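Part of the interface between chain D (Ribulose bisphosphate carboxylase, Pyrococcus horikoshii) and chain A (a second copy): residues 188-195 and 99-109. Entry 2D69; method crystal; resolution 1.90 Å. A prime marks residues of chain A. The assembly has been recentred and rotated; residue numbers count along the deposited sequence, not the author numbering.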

# COMPACT_ATOMS: atom_id res chain seq x y z
N ASP D 188 -0.00 23.10 -29.11
CA ASP D 188 -0.30 24.49 -28.74
C ASP D 188 -0.47 24.65 -27.23
O ASP D 188 -0.96 23.73 -26.55
CB ASP D 188 -1.58 24.89 -29.40
CG ASP D 188 -1.77 26.38 -29.39
OD1 ASP D 188 -2.52 26.87 -28.53
OD2 ASP D 188 -1.22 27.13 -30.24
N GLU D 189 -0.13 25.80 -26.70
CA GLU D 189 -0.32 26.05 -25.25
C GLU D 189 -1.76 25.84 -24.72
O GLU D 189 -1.95 25.49 -23.54
CB GLU D 189 0.17 27.46 -24.89
CG GLU D 189 -0.73 28.55 -25.43
CD GLU D 189 -0.41 28.98 -26.85
OE1 GLU D 189 -1.19 29.80 -27.40
OE2 GLU D 189 0.59 28.45 -27.42
N ASN D 190 -2.75 26.00 -25.57
CA ASN D 190 -4.15 25.87 -25.18
C ASN D 190 -4.69 24.48 -25.37
O ASN D 190 -5.79 24.19 -24.89
CB ASN D 190 -5.01 26.86 -25.96
CG ASN D 190 -4.53 28.29 -25.76
OD1 ASN D 190 -3.99 28.63 -24.69
ND2 ASN D 190 -4.67 29.10 -26.76
N PHE D 191 -3.90 23.63 -26.02
CA PHE D 191 -4.34 22.30 -26.43
C PHE D 191 -4.00 21.28 -25.36
O PHE D 191 -2.90 20.82 -25.29
CB PHE D 191 -3.68 21.93 -27.75
CG PHE D 191 -4.24 20.70 -28.39
CD1 PHE D 191 -3.51 19.53 -28.43
CD2 PHE D 191 -5.50 20.72 -28.97
CE1 PHE D 191 -4.03 18.40 -29.05
CE2 PHE D 191 -6.02 19.58 -29.58
CZ PHE D 191 -5.28 18.42 -29.60
N THR D 192 -4.92 21.00 -24.46
CA THR D 192 -4.60 20.04 -23.43
C THR D 192 -5.29 18.70 -23.60
O THR D 192 -4.68 17.70 -23.96
CB THR D 192 -4.91 20.63 -22.06
OG1 THR D 192 -6.26 21.16 -22.01
CG2 THR D 192 -4.01 21.77 -21.75
N SER D 193 -6.57 18.69 -23.25
CA SER D 193 -7.37 17.49 -23.27
C SER D 193 -8.84 17.93 -23.40
O SER D 193 -9.29 18.79 -22.66
CB SER D 193 -7.17 16.66 -22.01
OG SER D 193 -7.86 15.42 -22.16
N PHE D 194 -9.53 17.33 -24.35
CA PHE D 194 -10.90 17.65 -24.76
C PHE D 194 -11.70 16.35 -24.97
O PHE D 194 -11.14 15.27 -25.16
CB PHE D 194 -10.87 18.47 -26.05
CG PHE D 194 -9.95 19.68 -25.96
CD1 PHE D 194 -8.65 19.61 -26.41
CD2 PHE D 194 -10.37 20.83 -25.33
CE1 PHE D 194 -7.79 20.67 -26.23
CE2 PHE D 194 -9.52 21.90 -25.15
CZ PHE D 194 -8.22 21.83 -25.63
N PRO D 195 -13.02 16.44 -24.98
CA PRO D 195 -13.86 15.27 -25.26
C PRO D 195 -13.48 14.57 -26.55
O PRO D 195 -13.50 13.36 -26.58
CB PRO D 195 -15.26 15.85 -25.42
CG PRO D 195 -15.21 17.17 -24.75
CD PRO D 195 -13.81 17.66 -24.70
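Chain A 99-109: VQLFSAVAGNV

The last turns of a helix in chain A, and the loop that follows it, pack against an irregular turn of chain D in a small, largely polar contact that buries 355 Å² counted over both sides. Residues 188-195 of chain D form no regular helix or strand; their one defined element is a type I beta turn from Asp188 to Phe191, closed by the backbone hydrogen bond from Phe191 N to Asp188 O (3.0 Å). The side chain of Asp188 braces the same turn from within, its OD1 accepting a hydrogen bond from Asn190 N at 3.1 Å, while Asp188 itself makes no contact with the chain A stretch. The two central residues of the turn, Glu189 and Asn190, are those that meet chain A most extensively.

Chain A enters as a helix that began earlier in the chain and runs through Val105′. Ala106′ is the first residue to leave helical phi/psi, Gly107′ follows at phi/psi -114/-113, in neither a helical nor an extended conformation, and Asn108′ and Val109′ start a 3-10 segment. The face of the helix laid on chain D is made by Gln100′, Ser103′ and Ala104′, the i, i+3, i+4 spacing expected of one side of a helix; Leu101′, Phe102′ and Val105′ point their CA-to-CB bonds away. The backbones come closest at Asn190 and Ala104′, with CA atoms 5.3 Å apart.

Going forward along the helix, the contacts run broadly backward along chain D, from Thr192 and Phe194 at Gln100′ to Glu189 at Ser103′. Near the start of the helix within this stretch, Gln100′ reaches over the later residues of the chain D loop: its CG lies 3.3 Å from Thr192 OG1, and the end of its side chain comes to the edge of the Phe194 ring, near the ring plane. Gln100′ has the largest covered area of any residue here. One turn further on, Ser103′ points toward chain D and brings OG to 3.1 Å from Glu189 O, close enough for a hydrogen bond from the serine hydroxyl, although that proton has another acceptor within reach. Asn190 lies over the carbonyl of Ser103′ and the amide of Ala104′, near the end of the helix; the assignment of its amide atoms is uncertain, so its polar partners remain open.

Beyond the helix the chain turns back toward Glu189. Asn108′ ND2 stands 3.4 Å from Glu189 OE1, but the angle is poor and the pair is not hydrogen-bonded. A water joins the two chains here instead: it lies 2.8 Å from Glu189 OE1 and 2.6 Å from Ser103′ O, both within donating reach, and accepts a hydrogen bond from Asn108′ N at 3.0 Å. It thus links the helix, the start of the 3-10 segment and the glutamate of the opposing turn. Gly107′ spans the bend between them; a CB there would fall 2.2 Å from Ser103′ O, a clash within chain A itself.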

# COMPACT_ATOMS: atom_id res chain seq x y z
N VAL A 99 -6.49 26.55 -15.08
CA VAL A 99 -5.16 26.60 -15.72
C VAL A 99 -5.32 26.69 -17.22
O VAL A 99 -4.73 27.57 -17.89
CB VAL A 99 -4.27 25.38 -15.32
CG1 VAL A 99 -2.95 25.48 -15.92
CG2 VAL A 99 -4.12 25.23 -13.75
N GLN A 100 -6.10 25.80 -17.80
CA GLN A 100 -6.24 25.80 -19.27
C GLN A 100 -7.01 27.01 -19.82
O GLN A 100 -6.68 27.54 -20.91
CB GLN A 100 -6.85 24.46 -19.80
CG GLN A 100 -6.78 24.38 -21.40
CD GLN A 100 -8.05 24.89 -22.11
OE1 GLN A 100 -8.06 25.09 -23.34
NE2 GLN A 100 -9.11 25.06 -21.35
N LEU A 101 -8.07 27.42 -19.11
CA LEU A 101 -8.81 28.65 -19.43
C LEU A 101 -7.85 29.84 -19.55
O LEU A 101 -7.79 30.55 -20.60
CB LEU A 101 -9.89 28.93 -18.36
CG LEU A 101 -10.63 30.28 -18.54
CD1 LEU A 101 -11.25 30.35 -19.91
CD2 LEU A 101 -11.66 30.49 -17.47
N PHE A 102 -7.04 30.05 -18.52
CA PHE A 102 -6.10 31.16 -18.48
C PHE A 102 -4.98 31.02 -19.48
O PHE A 102 -4.50 32.01 -20.00
CB PHE A 102 -5.55 31.36 -17.07
CG PHE A 102 -6.38 32.30 -16.23
CD1 PHE A 102 -7.77 32.31 -16.34
CD2 PHE A 102 -5.77 33.22 -15.40
CE1 PHE A 102 -8.53 33.21 -15.58
CE2 PHE A 102 -6.53 34.08 -14.64
CZ PHE A 102 -7.92 34.08 -14.74
N SER A 103 -4.57 29.80 -19.81
CA SER A 103 -3.63 29.66 -20.92
C SER A 103 -4.21 30.19 -22.25
O SER A 103 -3.47 30.74 -23.14
CB SER A 103 -3.26 28.20 -21.06
OG SER A 103 -2.12 28.12 -21.89
N ALA A 104 -5.52 30.03 -22.43
CA ALA A 104 -6.17 30.51 -23.64
C ALA A 104 -6.45 32.00 -23.61
O ALA A 104 -6.06 32.72 -24.53
CB ALA A 104 -7.46 29.75 -23.88
N VAL A 105 -7.10 32.47 -22.55
CA VAL A 105 -7.59 33.87 -22.54
C VAL A 105 -6.64 34.92 -21.97
O VAL A 105 -6.87 36.13 -22.04
CB VAL A 105 -9.00 33.95 -21.88
CG1 VAL A 105 -9.90 32.97 -22.51
CG2 VAL A 105 -9.00 33.72 -20.39
N ALA A 106 -5.55 34.44 -21.36
CA ALA A 106 -4.63 35.27 -20.60
C ALA A 106 -3.20 34.81 -20.88
O ALA A 106 -2.36 34.97 -20.02
CB ALA A 106 -4.96 35.22 -19.10
N GLY A 107 -2.93 34.34 -22.10
CA GLY A 107 -1.67 33.71 -22.46
C GLY A 107 -0.87 34.52 -23.46
O GLY A 107 -0.41 35.63 -23.15
N ASN A 108 -0.71 33.98 -24.66
CA ASN A 108 0.08 34.62 -25.70
C ASN A 108 -0.45 35.96 -26.12
O ASN A 108 0.26 36.71 -26.80
CB ASN A 108 0.15 33.74 -26.95
CG ASN A 108 1.20 32.66 -26.83
OD1 ASN A 108 1.80 32.47 -25.75
ND2 ASN A 108 1.45 31.93 -27.93
N VAL A 109 -1.70 36.26 -25.77
CA VAL A 109 -2.32 37.50 -26.27
C VAL A 109 -1.59 38.77 -25.79
O VAL A 109 -1.57 39.80 -26.47
CB VAL A 109 -3.83 37.60 -25.94
CG1 VAL A 109 -4.65 36.66 -26.81
CG2 VAL A 109 -4.11 37.36 -24.48
O HOH W 1 -2.00 31.35 -25.23